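Sodium/calcium exchanger membrane region domain-containing protein (Archaeoglobus fulgidus, PDB 4KPP) probably exchanges protons for calcium ions across the membrane, as a transporter of the sodium/calcium exchanger family that binds calcium. Local coordinates at residues Tyr84-Ala89 and Ala294-Ile299; Leu140-Leu145 and Ile330-Lys335; Ser324-Ala329 and Leu372-Ala377. One frame throughout, in Å; residues are numbered along the deposited sequence.

Contact 1 (Tyr84-Ala89 and Ala294-Ile299); sequences YFAWKA and AIIYSI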
loop_
_atom_site.group_PDB
_atom_site.type_symbol
_atom_site.label_atom_id
_atom_site.label_comp_id
_atom_site.label_asym_id
_atom_site.label_seq_id
_atom_site.Cartn_x
_atom_site.Cartn_y
_atom_site.Cartn_z
ATOM N N TYR A 84 12.641 1.301 6.900
ATOM C CA TYR A 84 14.057 0.979 7.034
ATOM C C TYR A 84 14.914 1.961 6.247
ATOM O O TYR A 84 15.934 2.436 6.736
ATOM C CB TYR A 84 14.353 -0.454 6.573
ATOM C CG TYR A 84 15.837 -0.740 6.452
ATOM C CD1 TYR A 84 16.602 -1.026 7.576
ATOM C CD2 TYR A 84 16.476 -0.711 5.217
ATOM C CE1 TYR A 84 17.958 -1.277 7.474
ATOM C CE2 TYR A 84 17.832 -0.959 5.107
ATOM C CZ TYR A 84 18.565 -1.242 6.239
ATOM O OH TYR A 84 19.913 -1.490 6.136
ATOM N N PHE A 85 14.497 2.243 5.017
ATOM C CA PHE A 85 15.183 3.208 4.164
ATOM C C PHE A 85 15.206 4.597 4.797
ATOM O O PHE A 85 16.213 5.298 4.738
ATOM C CB PHE A 85 14.497 3.292 2.800
ATOM C CG PHE A 85 14.729 2.096 1.927
ATOM C CD1 PHE A 85 15.949 1.449 1.934
ATOM C CD2 PHE A 85 13.726 1.623 1.098
ATOM C CE1 PHE A 85 16.171 0.357 1.132
ATOM C CE2 PHE A 85 13.940 0.524 0.290
ATOM C CZ PHE A 85 15.164 -0.110 0.308
ATOM N N ALA A 86 14.089 4.997 5.392
ATOM C CA ALA A 86 14.016 6.293 6.054
ATOM C C ALA A 86 14.893 6.329 7.308
ATOM O O ALA A 86 15.502 7.354 7.615
ATOM C CB ALA A 86 12.570 6.652 6.385
ATOM N N TRP A 87 14.959 5.210 8.027
ATOM C CA TRP A 87 15.809 5.126 9.211
ATOM C C TRP A 87 17.279 5.276 8.840
ATOM O O TRP A 87 18.011 6.050 9.461
ATOM C CB TRP A 87 15.593 3.813 9.971
ATOM C CG TRP A 87 16.406 3.733 11.237
ATOM C CD1 TRP A 87 17.697 3.296 11.361
ATOM C CD2 TRP A 87 15.991 4.119 12.552
ATOM N NE1 TRP A 87 18.105 3.380 12.669
ATOM C CE2 TRP A 87 17.076 3.882 13.422
ATOM C CE3 TRP A 87 14.804 4.637 13.081
ATOM C CZ2 TRP A 87 17.008 4.146 14.790
ATOM C CZ3 TRP A 87 14.740 4.898 14.439
ATOM C CH2 TRP A 87 15.834 4.654 15.277
ATOM N N LYS A 88 17.707 4.533 7.824
ATOM C CA LYS A 88 19.074 4.633 7.332
ATOM C C LYS A 88 19.361 6.030 6.790
ATOM O O LYS A 88 20.466 6.545 6.944
ATOM C CB LYS A 88 19.337 3.579 6.257
ATOM C CG LYS A 88 19.093 2.144 6.726
ATOM C CD LYS A 88 20.036 1.750 7.858
ATOM C CE LYS A 88 21.495 1.813 7.420
ATOM N NZ LYS A 88 22.426 1.413 8.512
ATOM N N ALA A 89 18.358 6.642 6.170
ATOM C CA ALA A 89 18.497 7.987 5.614
ATOM C C ALA A 89 18.883 9.024 6.667
ATOM O O ALA A 89 19.687 9.912 6.405
ATOM C CB ALA A 89 17.212 8.407 4.902
ATOM N N ALA A 294 8.996 10.682 6.624
ATOM C CA ALA A 294 9.496 12.001 7.005
ATOM C C ALA A 294 9.719 12.078 8.513
ATOM O O ALA A 294 10.706 12.652 8.972
ATOM C CB ALA A 294 8.543 13.094 6.542
ATOM N N ILE A 295 8.799 11.494 9.277
ATOM C CA ILE A 295 8.927 11.441 10.731
ATOM C C ILE A 295 10.140 10.609 11.141
ATOM O O ILE A 295 10.961 11.052 11.945
ATOM C CB ILE A 295 7.650 10.871 11.398
ATOM C CG1 ILE A 295 6.542 11.928 11.421
ATOM C CG2 ILE A 295 7.941 10.418 12.817
ATOM C CD1 ILE A 295 5.213 11.417 11.950
ATOM N N ILE A 296 10.247 9.409 10.577
ATOM C CA ILE A 296 11.368 8.513 10.847
ATOM C C ILE A 296 12.708 9.171 10.510
ATOM O O ILE A 296 13.696 8.992 11.225
ATOM C CB ILE A 296 11.214 7.171 10.087
ATOM C CG1 ILE A 296 10.118 6.319 10.731
ATOM C CG2 ILE A 296 12.516 6.391 10.077
ATOM C CD1 ILE A 296 9.940 4.956 10.081
ATOM N N TYR A 297 12.729 9.948 9.431
ATOM C CA TYR A 297 13.929 10.678 9.029
ATOM C C TYR A 297 14.426 11.618 10.132
ATOM O O TYR A 297 15.631 11.810 10.295
ATOM C CB TYR A 297 13.669 11.460 7.736
ATOM C CG TYR A 297 14.880 12.190 7.193
ATOM C CD1 TYR A 297 15.925 11.495 6.595
ATOM C CD2 TYR A 297 14.969 13.574 7.265
ATOM C CE1 TYR A 297 17.032 12.157 6.094
ATOM C CE2 TYR A 297 16.072 14.246 6.765
ATOM C CZ TYR A 297 17.100 13.532 6.179
ATOM O OH TYR A 297 18.202 14.189 5.680
ATOM N N SER A 298 13.497 12.198 10.888
ATOM C CA SER A 298 13.863 13.066 12.000
ATOM C C SER A 298 14.234 12.259 13.241
ATOM O O SER A 298 15.156 12.617 13.969
ATOM C CB SER A 298 12.731 14.039 12.329
ATOM O OG SER A 298 12.650 15.076 11.369
ATOM N N ILE A 299 13.509 11.170 13.476
ATOM C CA ILE A 299 13.736 10.346 14.660
ATOM C C ILE A 299 15.097 9.655 14.635
ATOM O O ILE A 299 15.835 9.696 15.618
ATOM C CB ILE A 299 12.622 9.290 14.841
ATOM C CG1 ILE A 299 11.275 9.974 15.086
ATOM C CG2 ILE A 299 12.957 8.351 15.993
ATOM C CD1 ILE A 299 10.147 9.012 15.376
#

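Contact 2 (Leu140-Leu145 and Ile330-Lys335); sequences LEIFFL and ILLDLK. With CA (calcium ion), chain D.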
loop_
_atom_site.group_PDB
_atom_site.type_symbol
_atom_site.label_atom_id
_atom_site.label_comp_id
_atom_site.label_asym_id
_atom_site.label_seq_id
_atom_site.Cartn_x
_atom_site.Cartn_y
_atom_site.Cartn_z
ATOM N N LEU A 140 -15.836 8.661 0.222
ATOM C CA LEU A 140 -15.023 9.019 1.374
ATOM C C LEU A 140 -13.551 9.049 0.965
ATOM O O LEU A 140 -12.895 10.087 1.056
ATOM C CB LEU A 140 -15.234 8.004 2.505
ATOM C CG LEU A 140 -15.020 8.400 3.974
ATOM C CD1 LEU A 140 -14.678 7.169 4.806
ATOM C CD2 LEU A 140 -13.968 9.484 4.169
ATOM N N GLU A 141 -13.038 7.905 0.518
ATOM C CA GLU A 141 -11.631 7.802 0.146
ATOM C C GLU A 141 -11.274 8.736 -1.006
ATOM O O GLU A 141 -10.157 9.238 -1.069
ATOM C CB GLU A 141 -11.231 6.357 -0.188
ATOM C CG GLU A 141 -12.380 5.377 -0.294
ATOM C CD GLU A 141 -12.837 4.848 1.054
ATOM O OE1 GLU A 141 -11.981 4.384 1.838
ATOM O OE2 GLU A 141 -14.054 4.897 1.329
ATOM N N ILE A 142 -12.227 8.969 -1.904
ATOM C CA ILE A 142 -12.033 9.896 -3.019
ATOM C C ILE A 142 -11.700 11.301 -2.519
ATOM O O ILE A 142 -10.782 11.953 -3.019
ATOM C CB ILE A 142 -13.284 9.960 -3.921
ATOM C CG1 ILE A 142 -13.482 8.633 -4.654
ATOM C CG2 ILE A 142 -13.174 11.104 -4.921
ATOM C CD1 ILE A 142 -14.683 8.618 -5.580
ATOM N N PHE A 143 -12.452 11.752 -1.521
ATOM C CA PHE A 143 -12.254 13.067 -0.923
ATOM C C PHE A 143 -10.852 13.223 -0.344
ATOM O O PHE A 143 -10.168 14.216 -0.603
ATOM C CB PHE A 143 -13.300 13.300 0.169
ATOM C CG PHE A 143 -13.138 14.600 0.902
ATOM C CD1 PHE A 143 -13.664 15.771 0.386
ATOM C CD2 PHE A 143 -12.473 14.646 2.118
ATOM C CE1 PHE A 143 -13.520 16.971 1.063
ATOM C CE2 PHE A 143 -12.326 15.835 2.798
ATOM C CZ PHE A 143 -12.849 17.002 2.272
ATOM N N PHE A 144 -10.426 12.241 0.443
ATOM C CA PHE A 144 -9.120 12.306 1.085
ATOM C C PHE A 144 -7.980 12.101 0.103
ATOM O O PHE A 144 -6.890 12.635 0.290
ATOM C CB PHE A 144 -9.030 11.318 2.245
ATOM C CG PHE A 144 -9.651 11.831 3.505
ATOM C CD1 PHE A 144 -8.962 12.720 4.314
ATOM C CD2 PHE A 144 -10.930 11.447 3.872
ATOM C CE1 PHE A 144 -9.532 13.208 5.471
ATOM C CE2 PHE A 144 -11.503 11.931 5.028
ATOM C CZ PHE A 144 -10.804 12.812 5.826
ATOM N N LEU A 145 -8.243 11.331 -0.946
ATOM C CA LEU A 145 -7.273 11.137 -2.014
ATOM C C LEU A 145 -7.038 12.459 -2.733
ATOM O O LEU A 145 -5.912 12.795 -3.088
ATOM C CB LEU A 145 -7.779 10.086 -2.998
ATOM C CG LEU A 145 -6.915 8.842 -3.207
ATOM C CD1 LEU A 145 -6.125 8.512 -1.952
ATOM C CD2 LEU A 145 -7.798 7.670 -3.608
ATOM N N ILE A 330 -10.911 9.165 -12.235
ATOM C CA ILE A 330 -11.480 7.915 -12.727
ATOM C C ILE A 330 -12.492 7.331 -11.745
ATOM O O ILE A 330 -13.510 6.775 -12.148
ATOM C CB ILE A 330 -10.364 6.881 -13.020
ATOM C CG1 ILE A 330 -9.659 7.224 -14.332
ATOM C CG2 ILE A 330 -10.916 5.463 -13.074
ATOM C CD1 ILE A 330 -8.566 6.248 -14.707
ATOM N N LEU A 331 -12.217 7.474 -10.453
ATOM C CA LEU A 331 -13.094 6.930 -9.420
ATOM C C LEU A 331 -14.391 7.721 -9.234
ATOM O O LEU A 331 -15.330 7.238 -8.601
ATOM C CB LEU A 331 -12.352 6.859 -8.085
ATOM C CG LEU A 331 -11.074 6.022 -8.042
ATOM C CD1 LEU A 331 -10.451 6.078 -6.657
ATOM C CD2 LEU A 331 -11.344 4.583 -8.464
ATOM N N LEU A 332 -14.437 8.935 -9.775
ATOM C CA LEU A 332 -15.559 9.845 -9.533
ATOM C C LEU A 332 -16.931 9.314 -9.971
ATOM O O LEU A 332 -17.942 9.593 -9.323
ATOM C CB LEU A 332 -15.291 11.215 -10.164
ATOM C CG LEU A 332 -14.310 12.126 -9.424
ATOM C CD1 LEU A 332 -14.024 13.369 -10.248
ATOM C CD2 LEU A 332 -14.846 12.505 -8.048
ATOM N N ASP A 333 -16.968 8.550 -11.058
ATOM C CA ASP A 333 -18.227 7.988 -11.544
ATOM C C ASP A 333 -18.593 6.689 -10.815
ATOM O O ASP A 333 -19.566 6.023 -11.168
ATOM C CB ASP A 333 -18.183 7.771 -13.063
ATOM C CG ASP A 333 -16.977 6.968 -13.506
ATOM O OD1 ASP A 333 -16.182 6.563 -12.633
ATOM O OD2 ASP A 333 -16.833 6.733 -14.727
ATOM N N LEU A 334 -17.816 6.355 -9.785
ATOM C CA LEU A 334 -17.998 5.127 -9.006
ATOM C C LEU A 334 -17.972 3.873 -9.879
ATOM O O LEU A 334 -18.637 2.880 -9.581
ATOM C CB LEU A 334 -19.288 5.178 -8.174
ATOM C CG LEU A 334 -19.310 6.205 -7.038
ATOM C CD1 LEU A 334 -20.595 6.109 -6.231
ATOM C CD2 LEU A 334 -18.097 6.018 -6.142
ATOM N N LYS A 335 -17.198 3.934 -10.958
ATOM C CA LYS A 335 -17.050 2.810 -11.874
ATOM C C LYS A 335 -15.646 2.776 -12.470
ATOM O O LYS A 335 -15.037 3.819 -12.707
ATOM C CB LYS A 335 -18.087 2.896 -12.996
HETATM CA CA CA D . -14.577 5.440 -14.041
#

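Contact 3 (Ser324-Ala329 and Leu372-Ala377); sequences SLFAVA and LPILFA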
loop_
_atom_site.group_PDB
_atom_site.type_symbol
_atom_site.label_atom_id
_atom_site.label_comp_id
_atom_site.label_asym_id
_atom_site.label_seq_id
_atom_site.Cartn_x
_atom_site.Cartn_y
_atom_site.Cartn_z
ATOM N N SER A 324 -2.056 10.106 -9.369
ATOM C CA SER A 324 -3.073 10.042 -8.324
ATOM C C SER A 324 -4.255 10.954 -8.628
ATOM O O SER A 324 -5.390 10.648 -8.268
ATOM C CB SER A 324 -2.465 10.384 -6.962
ATOM O OG SER A 324 -1.387 9.515 -6.663
ATOM N N LEU A 325 -3.980 12.075 -9.288
ATOM C CA LEU A 325 -5.031 12.974 -9.742
ATOM C C LEU A 325 -5.900 12.244 -10.758
ATOM O O LEU A 325 -7.130 12.268 -10.682
ATOM C CB LEU A 325 -4.420 14.211 -10.397
ATOM C CG LEU A 325 -5.071 15.567 -10.113
ATOM C CD1 LEU A 325 -4.853 16.524 -11.285
ATOM C CD2 LEU A 325 -6.551 15.425 -9.781
ATOM N N PHE A 326 -5.241 11.594 -11.709
ATOM C CA PHE A 326 -5.922 10.824 -12.737
ATOM C C PHE A 326 -6.713 9.666 -12.131
ATOM O O PHE A 326 -7.794 9.321 -12.613
ATOM C CB PHE A 326 -4.906 10.314 -13.759
ATOM C CG PHE A 326 -5.523 9.602 -14.923
ATOM C CD1 PHE A 326 -6.437 10.248 -15.741
ATOM C CD2 PHE A 326 -5.184 8.287 -15.206
ATOM C CE1 PHE A 326 -7.008 9.591 -16.822
ATOM C CE2 PHE A 326 -5.746 7.628 -16.281
ATOM C CZ PHE A 326 -6.660 8.279 -17.090
ATOM N N ALA A 327 -6.168 9.078 -11.070
ATOM C CA ALA A 327 -6.847 8.004 -10.353
ATOM C C ALA A 327 -8.137 8.501 -9.700
ATOM O O ALA A 327 -9.179 7.856 -9.803
ATOM C CB ALA A 327 -5.920 7.391 -9.312
ATOM N N VAL A 328 -8.056 9.649 -9.032
ATOM C CA VAL A 328 -9.220 10.278 -8.412
ATOM C C VAL A 328 -10.319 10.558 -9.435
ATOM O O VAL A 328 -11.491 10.252 -9.203
ATOM C CB VAL A 328 -8.835 11.604 -7.721
ATOM C CG1 VAL A 328 -10.074 12.426 -7.400
ATOM C CG2 VAL A 328 -8.032 11.334 -6.466
ATOM N N ALA A 329 -9.933 11.141 -10.565
ATOM C CA ALA A 329 -10.887 11.510 -11.605
ATOM C C ALA A 329 -11.617 10.288 -12.165
ATOM O O ALA A 329 -12.790 10.366 -12.526
ATOM C CB ALA A 329 -10.180 12.276 -12.722
ATOM N N LEU A 372 -8.361 16.803 -16.217
ATOM C CA LEU A 372 -9.149 18.038 -16.222
ATOM C C LEU A 372 -10.539 17.989 -16.887
ATOM O O LEU A 372 -11.495 18.528 -16.328
ATOM C CB LEU A 372 -8.315 19.206 -16.762
ATOM C CG LEU A 372 -7.030 19.486 -15.974
ATOM C CD1 LEU A 372 -6.323 20.735 -16.484
ATOM C CD2 LEU A 372 -7.321 19.599 -14.482
ATOM N N PRO A 373 -10.664 17.363 -18.074
ATOM C CA PRO A 373 -12.011 17.301 -18.660
ATOM C C PRO A 373 -12.934 16.417 -17.830
ATOM O O PRO A 373 -14.120 16.714 -17.697
ATOM C CB PRO A 373 -11.776 16.652 -20.029
ATOM C CG PRO A 373 -10.326 16.772 -20.288
ATOM C CD PRO A 373 -9.665 16.737 -18.954
ATOM N N ILE A 374 -12.384 15.338 -17.282
ATOM C CA ILE A 374 -13.149 14.430 -16.442
ATOM C C ILE A 374 -13.604 15.139 -15.174
ATOM O O ILE A 374 -14.784 15.099 -14.826
ATOM C CB ILE A 374 -12.333 13.177 -16.071
ATOM C CG1 ILE A 374 -11.921 12.416 -17.333
ATOM C CG2 ILE A 374 -13.133 12.274 -15.142
ATOM C CD1 ILE A 374 -11.119 11.160 -17.059
ATOM N N LEU A 375 -12.665 15.793 -14.494
ATOM C CA LEU A 375 -12.974 16.562 -13.289
ATOM C C LEU A 375 -14.027 17.633 -13.561
ATOM O O LEU A 375 -14.879 17.905 -12.715
ATOM C CB LEU A 375 -11.712 17.220 -12.728
ATOM C CG LEU A 375 -10.605 16.297 -12.217
ATOM C CD1 LEU A 375 -9.339 17.091 -11.912
ATOM C CD2 LEU A 375 -11.071 15.529 -10.989
ATOM N N PHE A 376 -13.967 18.235 -14.745
ATOM C CA PHE A 376 -14.900 19.296 -15.108
ATOM C C PHE A 376 -16.277 18.754 -15.476
ATOM O O PHE A 376 -17.291 19.405 -15.227
ATOM C CB PHE A 376 -14.343 20.142 -16.256
ATOM N N ALA A 377 -16.314 17.563 -16.068
ATOM C CA ALA A 377 -17.584 16.944 -16.446
ATOM C C ALA A 377 -18.255 16.239 -15.267
ATOM O O ALA A 377 -19.463 16.012 -15.276
ATOM C CB ALA A 377 -17.385 15.977 -17.605
#

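Contact 1 (Tyr84-Ala89 and Ala294-Ile299)
Ile296 sets its CG2 methyl against the backbone of Ala86 and Trp87, and two of the four apolar pairs between the segments use that branch. The methyl stands anti to the backbone N of Ile296, beside the carbonyl carbon, while CG1 takes the position anti to the carbonyl carbon (chi1 -73°). From there CG2 lies 3.4 Å from the backbone N of Trp87 and 3.7 Å from CB of Ala86. It also sits at the edge of the Trp87 ring, near the ring plane. The side chains of Trp87 and Ile296 cross at about a right angle. Further out on the same side, CZ3 of Trp87 meets CG2 of Ile299 at 4.2 Å, a looser touch between two residues on the surface of the protein.

The aromatic contacts on the inner side belong to Tyr297. Its CG is anti to the backbone N (chi1 -177°), and the phenol ring turns its edge to the other helix: CB of Ala89 lies in the ring plane, 3.7 Å from CD1 of Tyr297. The neighbouring CE1 of Tyr297 is 3.5 Å from the carbonyl O of Ala89. Leu307 and Pro308 of strand 307-308 also touch this side chain.

Polar links come from just outside: the hydroxyl of Ser300 lies within hydrogen-bonding reach of the carbonyl O of both Ile296 and Trp87 and must share its one proton between them, bridging the two helices.

With Ala86 and Ala89 directed at the partner helix, the helix axes come within 7.5 Å at a crossing angle of -35°. Between the segments themselves the join of helices 76-91 and 288-299, one from each exchanger family region, therefore rests on methyl groups and aromatic carbons set against side chain and backbone, with no charged pair.

Contact 2 (Leu140-Leu145 and Ile330-Lys335)
Ile142 reaches across with its CD1 end, which lies 3.4 Å from the carbonyl O of Leu331 and 3.8 Å from CB of Leu331. The two side chains cross obliquely. The other branch of Ile142, CG2, is anti to the backbone N and meets CD2 of Leu332 at 3.8 Å, so neighbouring leucines take separate arms of one isoleucine. A longer touch runs from CD1 of Ile142 to CD2 of Leu334. About a turn further along helix 138-152, CD2 of Leu145 faces CD1 of Leu331.

Leu331, Leu332 and Leu334 belong to a type I beta turn from Leu331 to Leu334, between helix 311-331 and strand 335-337. On it sits a calcium ion, bound by the carbonyl O atoms of Ile330 and Lys335 and by both carboxylate oxygens of Asp333; Glu340 also belongs to the site. Asp333 has CG between the backbone N and the carbonyl carbon (chi1 53°), folded back over its own backbone near the N of Lys335 and the ion. OD1 of Asp333, 2.4 Å from the calcium, also accepts the N-H of Lys335 at 3.3 Å, from above the carboxylate plane, which makes an Asx turn.

Contact 3 (Ser324-Ala329 and Leu372-Ala377)
Leu375 holds CG anti to the carbonyl carbon, beside the backbone N (chi1 -64°), and chi2 of 171° then directs CD1 to Leu325, with CD2 going to Ala329. Ile374 next to it carries CG2 anti to the backbone N, where the methyl points at Ala329 on the other helix.

CG2 of Ile374 is 3.3 Å from the carbonyl O of Ala329 and 3.8 Å from CB of Ala329. That same CB meets CD2 of Leu375, again at 3.8 Å, so the small alanine methyl is shared by branches of two successive residues. A turn earlier on helix 311-331, CD2 of Leu325 touches CD1 of Leu375 at 3.9 Å, and these two side chains cross at about a right angle. An alanine in place of Leu375 would probably open a gap beside Ala329 and Leu325, leaving the end of Leu325 without this methyl to rest on.

The remaining touch is longer: CE1 of Phe326 stands 4.4 Å from CD1 of Ile374. Phe326 also packs on Leu370 and Ser371, further back along helix 357-377.

The short segments run with their N-to-C directions 36° apart, their axes 9.5 Å from each other at closest approach. Helix 357-377, whose later part is kinked at Pro373, is thereby laid against helix 311-331 just before the calcium-binding turn, with the side chain of Ile374 about 7 Å from the ion. Its hold on that helix is apolar, made by Ile374 and Leu375 set against Ala329, Leu325 and Phe326, and so depends on shape rather than on directed bonds.

How the contacts relate
Contacts 2 and 3 are neighbours, their centres about 10 Å apart, and both draw on helix 311-331: contact 3 uses its last turns, and contact 2 the end with the calcium-binding turn. They touch directly, Leu145 against Val328 and Leu332 against Leu375, so helices 138-152 and 357-377 both pack round the calcium region. Contact 1 stands apart, its centre about 31 Å from that of contact 2 and 33 Å from that of contact 3. Along the chain, contacts 1 and 2 alternate their segments, as do 2 and 3, whereas contact 1 closes before contact 3 opens. Contacts 1 and 2 each join the two exchanger family regions, at well-separated places in the helical bundle.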